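Local coordinates for protein 3-isopropylmalate dehydratase small subunit (Campylobacter jejuni, PDB 3Q3W) that forms the small subunit of isopropylmalate isomerase, which interconverts 2-isopropylmalate and 3-isopropylmalate through 2-isopropylmaleate, at residues Lys153-Lys158 / Phe162-Asp167; Leu122-Ala127 / Ile146-Leu151; Glu89-Ala94 / Asp110-Asn115. All coordinates share one frame; numbering follows the deposited sequence.

Contact 1: Lys153-Lys158 / Phe162-Asp167; sequences KRVFFK and FSFDLD
Three backbone hydrogen bonds join Lys153, Val155, Phe162 and Phe164 across an antiparallel beta hairpin of strands 154-157 and 160-163. Val155 and Phe162 form a hydrogen-bonded pair: Val155 N reaches Phe162 O at 2.9 Å, and Phe162 N reaches Val155 O at 3.0 Å. Arg154 and Ser163 are the non-hydrogen-bonded pair next to it. The third bond, from Phe164 N to Lys153 O at 3.1 Å, extends the pairing just past the strands.

The apolar part centres on the Phe164 ring. Lys153 CB sits over the middle of one face in a CH-pi contact, 4.1 Å from the ring centroid. A first torsion of 67° sets the Phe164 ring between its own backbone N and carbonyl carbon. The ring also lies obliquely against the backbone at Arg154 N. Val155 CG2 approaches Phe164 CD2 at 4.2 Å, the two side chains crossing at about a right angle.

Water completes the polar part. The Lys153 chain bends at chi3 (-86°), and NZ donates to two waters. One of them joins Asp165 OD1 and Leu166 N.

Lys153 and Arg154 together face Ser149 in a G1 beta bulge. Strand 154-157 lies between strands 145-149 and 160-163. Phe162 touches Glu130 of helix 128-140, while Val155 and Phe164 pack on Ile124 of strand 122-125.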
loop_
_atom_site.group_PDB
_atom_site.type_symbol
_atom_site.label_atom_id
_atom_site.label_comp_id
_atom_site.label_asym_id
_atom_site.label_seq_id
_atom_site.Cartn_x
_atom_site.Cartn_y
_atom_site.Cartn_z
ATOM N N LYS A 153 9.492 9.749 -11.134
ATOM C CA LYS A 153 8.764 10.125 -9.936
ATOM C C LYS A 153 7.410 10.728 -10.301
ATOM O O LYS A 153 7.053 11.848 -9.889
ATOM C CB LYS A 153 9.587 11.031 -9.025
ATOM C CG LYS A 153 10.854 10.374 -8.472
ATOM C CD LYS A 153 11.603 11.259 -7.423
ATOM C CE LYS A 153 12.547 12.234 -8.030
ATOM N NZ LYS A 153 13.435 12.865 -6.987
ATOM N N ARG A 154 6.670 9.961 -11.092
ATOM C CA ARG A 154 5.311 10.322 -11.532
ATOM C C ARG A 154 4.284 9.149 -11.377
ATOM O O ARG A 154 4.669 7.981 -11.346
ATOM C CB ARG A 154 5.348 10.796 -12.978
ATOM C CG ARG A 154 6.162 12.093 -13.183
ATOM C CD ARG A 154 6.099 12.638 -14.619
ATOM N NE ARG A 154 6.261 14.106 -14.683
ATOM C CZ ARG A 154 7.376 14.777 -14.389
ATOM N NH1 ARG A 154 7.384 16.112 -14.500
ATOM N NH2 ARG A 154 8.496 14.147 -14.004
ATOM N N VAL A 155 3.002 9.508 -11.258
ATOM C CA VAL A 155 1.866 8.595 -11.242
ATOM C C VAL A 155 0.918 8.958 -12.378
ATOM O O VAL A 155 0.582 10.162 -12.587
ATOM C CB VAL A 155 1.119 8.670 -9.898
ATOM C CG1 VAL A 155 -0.152 7.839 -9.942
ATOM C CG2 VAL A 155 2.058 8.241 -8.761
ATOM N N PHE A 156 0.562 7.953 -13.170
ATOM C CA PHE A 156 -0.215 8.153 -14.381
ATOM C C PHE A 156 -1.533 7.454 -14.154
ATOM O O PHE A 156 -1.549 6.234 -13.966
ATOM C CB PHE A 156 0.496 7.538 -15.598
ATOM C CG PHE A 156 1.897 8.057 -15.826
ATOM C CD1 PHE A 156 2.132 9.119 -16.707
ATOM C CD2 PHE A 156 2.989 7.492 -15.161
ATOM C CE1 PHE A 156 3.417 9.608 -16.936
ATOM C CE2 PHE A 156 4.297 7.980 -15.379
ATOM C CZ PHE A 156 4.512 9.060 -16.276
ATOM N N PHE A 157 -2.625 8.213 -14.111
ATOM C CA PHE A 157 -3.971 7.638 -14.018
ATOM C C PHE A 157 -4.874 8.284 -15.065
ATOM O O PHE A 157 -5.205 9.485 -14.967
ATOM C CB PHE A 157 -4.561 7.863 -12.634
ATOM C CG PHE A 157 -5.876 7.142 -12.400
ATOM C CD1 PHE A 157 -6.133 5.884 -12.965
ATOM C CD2 PHE A 157 -6.838 7.712 -11.581
ATOM C CE1 PHE A 157 -7.310 5.247 -12.753
ATOM C CE2 PHE A 157 -8.018 7.063 -11.342
ATOM C CZ PHE A 157 -8.264 5.816 -11.941
ATOM N N LYS A 158 -5.255 7.491 -16.058
ATOM C CA LYS A 158 -6.032 7.979 -17.189
ATOM C C LYS A 158 -5.076 8.921 -17.904
ATOM O O LYS A 158 -3.939 8.517 -18.169
ATOM C CB LYS A 158 -7.331 8.666 -16.730
ATOM C CG LYS A 158 -8.255 7.782 -15.919
ATOM C CD LYS A 158 -8.583 6.553 -16.719
ATOM C CE LYS A 158 -9.816 5.839 -16.231
ATOM N NZ LYS A 158 -9.455 4.404 -16.236
ATOM N N PHE A 162 0.632 13.026 -11.807
ATOM C CA PHE A 162 0.962 13.609 -10.537
ATOM C C PHE A 162 2.437 13.376 -10.339
ATOM O O PHE A 162 2.967 12.344 -10.791
ATOM C CB PHE A 162 0.149 12.921 -9.455
ATOM C CG PHE A 162 -1.320 12.897 -9.737
ATOM C CD1 PHE A 162 -2.161 13.853 -9.171
ATOM C CD2 PHE A 162 -1.868 11.949 -10.609
ATOM C CE1 PHE A 162 -3.536 13.836 -9.431
ATOM C CE2 PHE A 162 -3.229 11.923 -10.888
ATOM C CZ PHE A 162 -4.072 12.868 -10.299
ATOM N N SER A 163 3.118 14.319 -9.690
ATOM C CA SER A 163 4.540 14.156 -9.349
ATOM C C SER A 163 4.693 13.934 -7.858
ATOM O O SER A 163 3.876 14.402 -7.082
ATOM C CB SER A 163 5.339 15.393 -9.778
ATOM O OG SER A 163 4.946 16.556 -9.061
ATOM N N PHE A 164 5.761 13.231 -7.462
ATOM C CA PHE A 164 6.080 13.007 -6.046
ATOM C C PHE A 164 7.593 13.044 -5.724
ATOM O O PHE A 164 8.447 12.887 -6.581
ATOM C CB PHE A 164 5.455 11.679 -5.561
ATOM C CG PHE A 164 6.060 10.426 -6.182
ATOM C CD1 PHE A 164 7.039 9.706 -5.514
ATOM C CD2 PHE A 164 5.629 9.960 -7.416
ATOM C CE1 PHE A 164 7.608 8.581 -6.087
ATOM C CE2 PHE A 164 6.187 8.815 -7.990
ATOM C CZ PHE A 164 7.160 8.122 -7.314
ATOM N N ASP A 165 7.888 13.229 -4.452
ATOM C CA ASP A 165 9.255 13.268 -3.953
ATOM C C ASP A 165 9.677 11.942 -3.351
ATOM O O ASP A 165 8.848 11.190 -2.885
ATOM C CB ASP A 165 9.372 14.336 -2.860
ATOM C CG ASP A 165 9.472 15.716 -3.421
ATOM O OD1 ASP A 165 10.182 15.868 -4.446
ATOM O OD2 ASP A 165 8.855 16.646 -2.841
ATOM N N LEU A 166 10.986 11.692 -3.318
ATOM C CA LEU A 166 11.531 10.612 -2.516
ATOM C C LEU A 166 13.020 10.804 -2.324
ATOM O O LEU A 166 13.751 11.087 -3.284
ATOM C CB LEU A 166 11.297 9.244 -3.177
ATOM C CG LEU A 166 11.352 8.049 -2.224
ATOM C CD1 LEU A 166 10.056 7.952 -1.416
ATOM C CD2 LEU A 166 11.586 6.767 -3.000
ATOM N N ASP A 167 13.461 10.665 -1.082
ATOM C CA ASP A 167 14.888 10.731 -0.734
ATOM C C ASP A 167 15.695 9.948 -1.785
ATOM O O ASP A 167 15.311 8.833 -2.108
ATOM C CB ASP A 167 15.007 10.071 0.657
ATOM C CG ASP A 167 16.429 9.771 1.070
ATOM O OD1 ASP A 167 17.083 10.671 1.622
ATOM O OD2 ASP A 167 16.877 8.607 0.915
HETATM O O HOH W 1 14.993 11.045 -5.399
HETATM O O HOH W 2 12.335 13.943 -4.304
#

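Contact 2: Leu122-Ala127 / Ile146-Leu151; sequences LTIELA and IEISLL
Ile124 and Ile148 meet tip to tip between two strands that share no hydrogen bond. Their CD1 atoms are 3.7 Å apart. The Ile124 tip also presses against the branch methyl of its partner, with CD1 3.8 Å from Ile148 CG2. The end of Ile124 is thus a bump that fits into the notch between the two methyl-bearing arms of Ile148. The first torsion of Ile148 (-59°) places CG1 beside the backbone N and CG2 beside the carbonyl carbon, and both arms reach Ile124.

Leu122 fills the next hollow. Its CD2 methyl rests in the shallow hollow formed by Ile148 CG2 and Leu150 CD1, 4.2 Å from each. The CG2 methyl of Ile148 is shared, touched by Leu122 and by Ile124. Leu122 slides past Ile148 in the opposite direction and crosses Leu150 at a slant. Leu150 turns its end inward because CG stands trans to the backbone N (chi1 176°). All four side chains are buried, and every touch is between methyl or methylene groups.

The CA atoms of Ile124 and Ile148 are 9.5 Å apart, a spacing of side-chain packing and not of strand pairing. The contact joins two non-neighbouring strands of one mixed sheet across its apolar side, so the sheet must curl to bring them together. Strand 122-125 is an outermost strand and bonds to strand 102-105. Strand 145-149 lies between strands 9-17 and 154-157. Phe164 and Val155 of the hairpin border the isoleucine pair, while Leu174 of helix 168-176 packs on both Leu122 and Leu150.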
loop_
_atom_site.group_PDB
_atom_site.type_symbol
_atom_site.label_atom_id
_atom_site.label_comp_id
_atom_site.label_asym_id
_atom_site.label_seq_id
_atom_site.Cartn_x
_atom_site.Cartn_y
_atom_site.Cartn_z
ATOM N N LEU A 122 6.811 1.063 -2.112
ATOM C CA LEU A 122 6.913 2.478 -2.441
ATOM C C LEU A 122 5.795 3.348 -1.892
ATOM O O LEU A 122 4.600 3.182 -2.218
ATOM C CB LEU A 122 6.997 2.683 -3.935
ATOM C CG LEU A 122 7.157 4.112 -4.448
ATOM C CD1 LEU A 122 8.339 4.870 -3.776
ATOM C CD2 LEU A 122 7.367 4.070 -5.974
ATOM N N THR A 123 6.195 4.329 -1.107
ATOM C CA THR A 123 5.265 5.211 -0.442
ATOM C C THR A 123 5.257 6.588 -1.140
ATOM O O THR A 123 6.248 7.333 -1.104
ATOM C CB THR A 123 5.699 5.357 0.992
ATOM O OG1 THR A 123 7.006 5.902 0.989
ATOM C CG2 THR A 123 5.753 4.007 1.652
ATOM N N ILE A 124 4.132 6.874 -1.789
ATOM C CA ILE A 124 3.950 8.047 -2.628
ATOM C C ILE A 124 3.083 9.036 -1.907
ATOM O O ILE A 124 1.887 8.782 -1.665
ATOM C CB ILE A 124 3.270 7.661 -3.936
ATOM C CG1 ILE A 124 4.212 6.772 -4.738
ATOM C CG2 ILE A 124 2.843 8.909 -4.725
ATOM C CD1 ILE A 124 3.571 5.916 -5.808
ATOM N N GLU A 125 3.682 10.172 -1.565
ATOM C CA GLU A 125 2.949 11.233 -0.897
ATOM C C GLU A 125 2.442 12.174 -1.977
ATOM O O GLU A 125 3.248 12.687 -2.771
ATOM C CB GLU A 125 3.831 11.969 0.119
ATOM C CG GLU A 125 4.048 11.174 1.403
ATOM C CD GLU A 125 5.042 11.799 2.384
ATOM O OE1 GLU A 125 5.696 12.837 2.031
ATOM O OE2 GLU A 125 5.134 11.264 3.530
ATOM N N LEU A 126 1.119 12.354 -2.030
ATOM C CA LEU A 126 0.488 13.336 -2.912
ATOM C C LEU A 126 -0.244 14.401 -2.100
ATOM O O LEU A 126 -0.603 14.170 -0.953
ATOM C CB LEU A 126 -0.483 12.650 -3.875
ATOM C CG LEU A 126 0.197 11.726 -4.894
ATOM C CD1 LEU A 126 -0.776 11.298 -5.999
ATOM C CD2 LEU A 126 1.448 12.428 -5.487
ATOM N N ALA A 127 -0.449 15.583 -2.665
ATOM C CA ALA A 127 -1.293 16.561 -1.985
ATOM C C ALA A 127 -2.700 15.964 -1.813
ATOM O O ALA A 127 -3.167 15.204 -2.662
ATOM C CB ALA A 127 -1.337 17.890 -2.746
ATOM N N ILE A 146 -3.509 1.963 -12.302
ATOM C CA ILE A 146 -2.693 3.141 -12.183
ATOM C C ILE A 146 -1.275 2.750 -12.593
ATOM O O ILE A 146 -0.850 1.617 -12.387
ATOM C CB ILE A 146 -2.730 3.732 -10.767
ATOM C CG1 ILE A 146 -4.135 4.305 -10.486
ATOM C CG2 ILE A 146 -1.618 4.798 -10.617
ATOM C CD1 ILE A 146 -4.383 4.814 -9.073
ATOM N N GLU A 147 -0.553 3.657 -13.242
ATOM C CA GLU A 147 0.867 3.395 -13.540
ATOM C C GLU A 147 1.780 4.330 -12.761
ATOM O O GLU A 147 1.481 5.491 -12.583
ATOM C CB GLU A 147 1.162 3.478 -15.041
ATOM C CG GLU A 147 2.530 2.879 -15.393
ATOM C CD GLU A 147 2.749 2.624 -16.879
ATOM O OE1 GLU A 147 1.777 2.593 -17.653
ATOM O OE2 GLU A 147 3.917 2.441 -17.273
ATOM N N ILE A 148 2.908 3.791 -12.281
ATOM C CA ILE A 148 3.853 4.561 -11.467
ATOM C C ILE A 148 5.243 4.344 -12.005
ATOM O O ILE A 148 5.641 3.205 -12.182
ATOM C CB ILE A 148 3.858 4.129 -10.015
ATOM C CG1 ILE A 148 2.473 4.286 -9.391
ATOM C CG2 ILE A 148 4.938 4.937 -9.237
ATOM C CD1 ILE A 148 2.202 3.396 -8.147
ATOM N N SER A 149 5.957 5.436 -12.296
ATOM C CA SER A 149 7.359 5.379 -12.660
ATOM C C SER A 149 8.193 5.977 -11.526
ATOM O O SER A 149 8.064 7.153 -11.195
ATOM C CB SER A 149 7.604 6.172 -13.957
ATOM O OG SER A 149 8.985 6.192 -14.298
ATOM N N LEU A 150 9.080 5.189 -10.942
ATOM C CA LEU A 150 9.952 5.714 -9.886
ATOM C C LEU A 150 11.148 6.424 -10.507
ATOM O O LEU A 150 11.829 7.198 -9.830
ATOM C CB LEU A 150 10.425 4.618 -8.946
ATOM C CG LEU A 150 11.413 4.999 -7.842
ATOM C CD1 LEU A 150 10.885 6.068 -6.949
ATOM C CD2 LEU A 150 11.717 3.787 -7.075
ATOM N N LEU A 151 11.414 6.169 -11.789
ATOM C CA LEU A 151 12.409 6.934 -12.537
ATOM C C LEU A 151 11.983 8.366 -12.710
ATOM O O LEU A 151 12.758 9.263 -12.465
ATOM C CB LEU A 151 12.636 6.360 -13.918
ATOM C CG LEU A 151 13.422 5.066 -13.963
ATOM C CD1 LEU A 151 13.520 4.586 -15.417
ATOM C CD2 LEU A 151 14.798 5.267 -13.369
#

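Contact 3: Glu89-Ala94 / Asp110-Asn115; sequences EHAPWA and DIFKNN
A first torsion of 168° sets the Phe112 ring trans to its backbone N and carries CE1 across to Ala91 and Pro92. For Asn115 the first torsion is -68°, which turns the amide off the proline and leaves CB as the atom that meets it.

Pro92 is wedged between these two residues. Its CG lies 3.8 Å from Asn115 CB, and its CD lies 3.9 Å from Phe112 CE1. The approach to the phenyl ring is oblique, and the two side chains slide past each other in opposite directions. Ala91 meets the same ring differently. Its CB lies at the ring edge, near the plane, 4.1 Å from Phe112 CE1. One corner of the phenyl ring therefore serves two successive residues of helix 90-98.

The axes of the short segments 90-94 and 110-115 cross at -53° and approach to 9.6 Å. Small side chains, Ala91 and Pro92, face the larger Phe112 at this crossing. Ile27 of helix 24-27 touches both Ala91 and Phe112, and Phe82 meets the Phe112 ring edge to face.

No hydrogen bond spans the two segments. The polar end of Asn115 turns elsewhere: ND2 makes a weak hydrogen bond to Ser87 OG. The two helices of this aconitase C-terminal-type domain are thus joined here by van der Waals packing, so their meeting probably depends on shape and burial.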
loop_
_atom_site.group_PDB
_atom_site.type_symbol
_atom_site.label_atom_id
_atom_site.label_comp_id
_atom_site.label_asym_id
_atom_site.label_seq_id
_atom_site.Cartn_x
_atom_site.Cartn_y
_atom_site.Cartn_z
ATOM N N GLU A 89 7.305 -4.111 11.936
ATOM C CA GLU A 89 7.872 -4.577 10.673
ATOM C C GLU A 89 6.885 -5.427 9.876
ATOM O O GLU A 89 6.861 -5.367 8.662
ATOM C CB GLU A 89 9.175 -5.343 10.895
ATOM C CG GLU A 89 9.009 -6.683 11.629
ATOM C CD GLU A 89 10.216 -7.035 12.519
ATOM O OE1 GLU A 89 9.996 -7.612 13.594
ATOM O OE2 GLU A 89 11.367 -6.712 12.143
ATOM N N HIS A 90 6.045 -6.184 10.574
ATOM C CA HIS A 90 5.014 -7.000 9.937
ATOM C C HIS A 90 3.983 -6.216 9.083
ATOM O O HIS A 90 3.376 -6.816 8.191
ATOM C CB HIS A 90 4.238 -7.795 10.979
ATOM C CG HIS A 90 5.035 -8.875 11.636
ATOM N ND1 HIS A 90 5.933 -8.615 12.641
ATOM C CD2 HIS A 90 5.032 -10.218 11.475
ATOM C CE1 HIS A 90 6.474 -9.745 13.049
ATOM N NE2 HIS A 90 5.923 -10.735 12.380
ATOM N N ALA A 91 3.766 -4.930 9.366
ATOM C CA ALA A 91 2.785 -4.167 8.616
ATOM C C ALA A 91 3.237 -4.048 7.169
ATOM O O ALA A 91 2.544 -4.511 6.277
ATOM C CB ALA A 91 2.502 -2.769 9.283
ATOM N N PRO A 92 4.446 -3.508 6.911
ATOM C CA PRO A 92 4.937 -3.631 5.505
ATOM C C PRO A 92 4.995 -5.061 4.948
ATOM O O PRO A 92 4.625 -5.296 3.805
ATOM C CB PRO A 92 6.348 -3.027 5.551
ATOM C CG PRO A 92 6.329 -2.152 6.711
ATOM C CD PRO A 92 5.392 -2.768 7.737
ATOM N N TRP A 93 5.419 -6.019 5.732
ATOM C CA TRP A 93 5.409 -7.407 5.273
ATOM C C TRP A 93 4.024 -7.924 4.807
ATOM O O TRP A 93 3.924 -8.588 3.783
ATOM C CB TRP A 93 5.891 -8.305 6.366
ATOM C CG TRP A 93 7.298 -8.049 6.835
ATOM C CD1 TRP A 93 8.211 -7.163 6.319
ATOM C CD2 TRP A 93 7.956 -8.727 7.901
ATOM N NE1 TRP A 93 9.412 -7.264 7.019
ATOM C CE2 TRP A 93 9.273 -8.220 7.981
ATOM C CE3 TRP A 93 7.562 -9.742 8.802
ATOM C CZ2 TRP A 93 10.188 -8.652 8.957
ATOM C CZ3 TRP A 93 8.487 -10.178 9.766
ATOM C CH2 TRP A 93 9.779 -9.641 9.813
ATOM N N ALA A 94 2.988 -7.667 5.594
ATOM C CA ALA A 94 1.658 -8.129 5.215
ATOM C C ALA A 94 1.215 -7.474 3.911
ATOM O O ALA A 94 0.647 -8.103 3.024
ATOM C CB ALA A 94 0.680 -7.841 6.344
ATOM N N ASP A 110 5.816 8.361 10.043
ATOM C CA ASP A 110 7.252 8.334 9.771
ATOM C C ASP A 110 7.841 6.934 9.918
ATOM O O ASP A 110 8.622 6.492 9.069
ATOM C CB ASP A 110 8.004 9.286 10.714
ATOM C CG ASP A 110 7.579 10.749 10.559
ATOM O OD1 ASP A 110 6.965 11.115 9.526
ATOM O OD2 ASP A 110 7.858 11.537 11.495
ATOM N N ILE A 111 7.489 6.239 10.985
ATOM C CA ILE A 111 8.120 4.947 11.254
ATOM C C ILE A 111 7.739 3.930 10.157
ATOM O O ILE A 111 8.593 3.262 9.592
ATOM C CB ILE A 111 7.745 4.396 12.643
ATOM C CG1 ILE A 111 8.358 5.272 13.756
ATOM C CG2 ILE A 111 8.270 2.974 12.784
ATOM C CD1 ILE A 111 7.912 4.888 15.149
ATOM N N PHE A 112 6.459 3.865 9.822
ATOM C CA PHE A 112 5.998 2.935 8.813
ATOM C C PHE A 112 6.620 3.257 7.469
ATOM O O PHE A 112 7.025 2.340 6.714
ATOM C CB PHE A 112 4.463 2.980 8.715
ATOM C CG PHE A 112 3.927 2.270 7.534
ATOM C CD1 PHE A 112 3.689 0.915 7.590
ATOM C CD2 PHE A 112 3.715 2.950 6.315
ATOM C CE1 PHE A 112 3.179 0.238 6.511
ATOM C CE2 PHE A 112 3.228 2.277 5.205
ATOM C CZ PHE A 112 2.975 0.914 5.291
ATOM N N LYS A 113 6.705 4.557 7.146
ATOM C CA LYS A 113 7.272 4.936 5.861
ATOM C C LYS A 113 8.681 4.318 5.682
ATOM O O LYS A 113 8.977 3.737 4.626
ATOM C CB LYS A 113 7.341 6.477 5.656
ATOM C CG LYS A 113 7.772 6.797 4.213
ATOM C CD LYS A 113 8.315 8.192 3.975
ATOM C CE LYS A 113 7.296 9.238 4.188
ATOM N NZ LYS A 113 8.007 10.520 3.956
ATOM N N ASN A 114 9.527 4.456 6.695
ATOM C CA ASN A 114 10.909 4.010 6.586
ATOM C C ASN A 114 10.978 2.490 6.493
ATOM O O ASN A 114 11.700 1.955 5.676
ATOM C CB ASN A 114 11.722 4.485 7.768
ATOM C CG ASN A 114 13.208 4.282 7.565
ATOM O OD1 ASN A 114 13.807 3.470 8.243
ATOM N ND2 ASN A 114 13.812 5.037 6.637
ATOM N N ASN A 115 10.156 1.809 7.286
ATOM C CA ASN A 115 10.065 0.356 7.196
ATOM C C ASN A 115 9.544 -0.104 5.870
ATOM O O ASN A 115 10.007 -1.132 5.348
ATOM C CB ASN A 115 9.182 -0.191 8.293
ATOM C CG ASN A 115 9.804 -0.020 9.663
ATOM O OD1 ASN A 115 11.043 0.094 9.786
ATOM N ND2 ASN A 115 8.961 0.032 10.697
#

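How the contacts relate
Contacts 1 and 2 form one continuous part of the fold, their centres 4 Å apart. Probable backbone hydrogen bonds join them, Phe156 N to Glu147 O at 2.7 Å and Arg154 O to Ser149 N at 3.0 Å. Contact 3 lies farther off, its centre about 17 Å from that of contact 2 and about 21 Å from that of contact 1. Along the chain the three are in series: contact 3 closes before contact 2 opens, and contact 2 before contact 1. Helix 110-118 leads into strand 122-125, and a salt bridge from Lys113 NZ to Glu125 OE2 (3.0 Å) ties contact 3 to contact 2. Contacts 1 and 3 do not touch; their nearest atoms are about 6 Å apart.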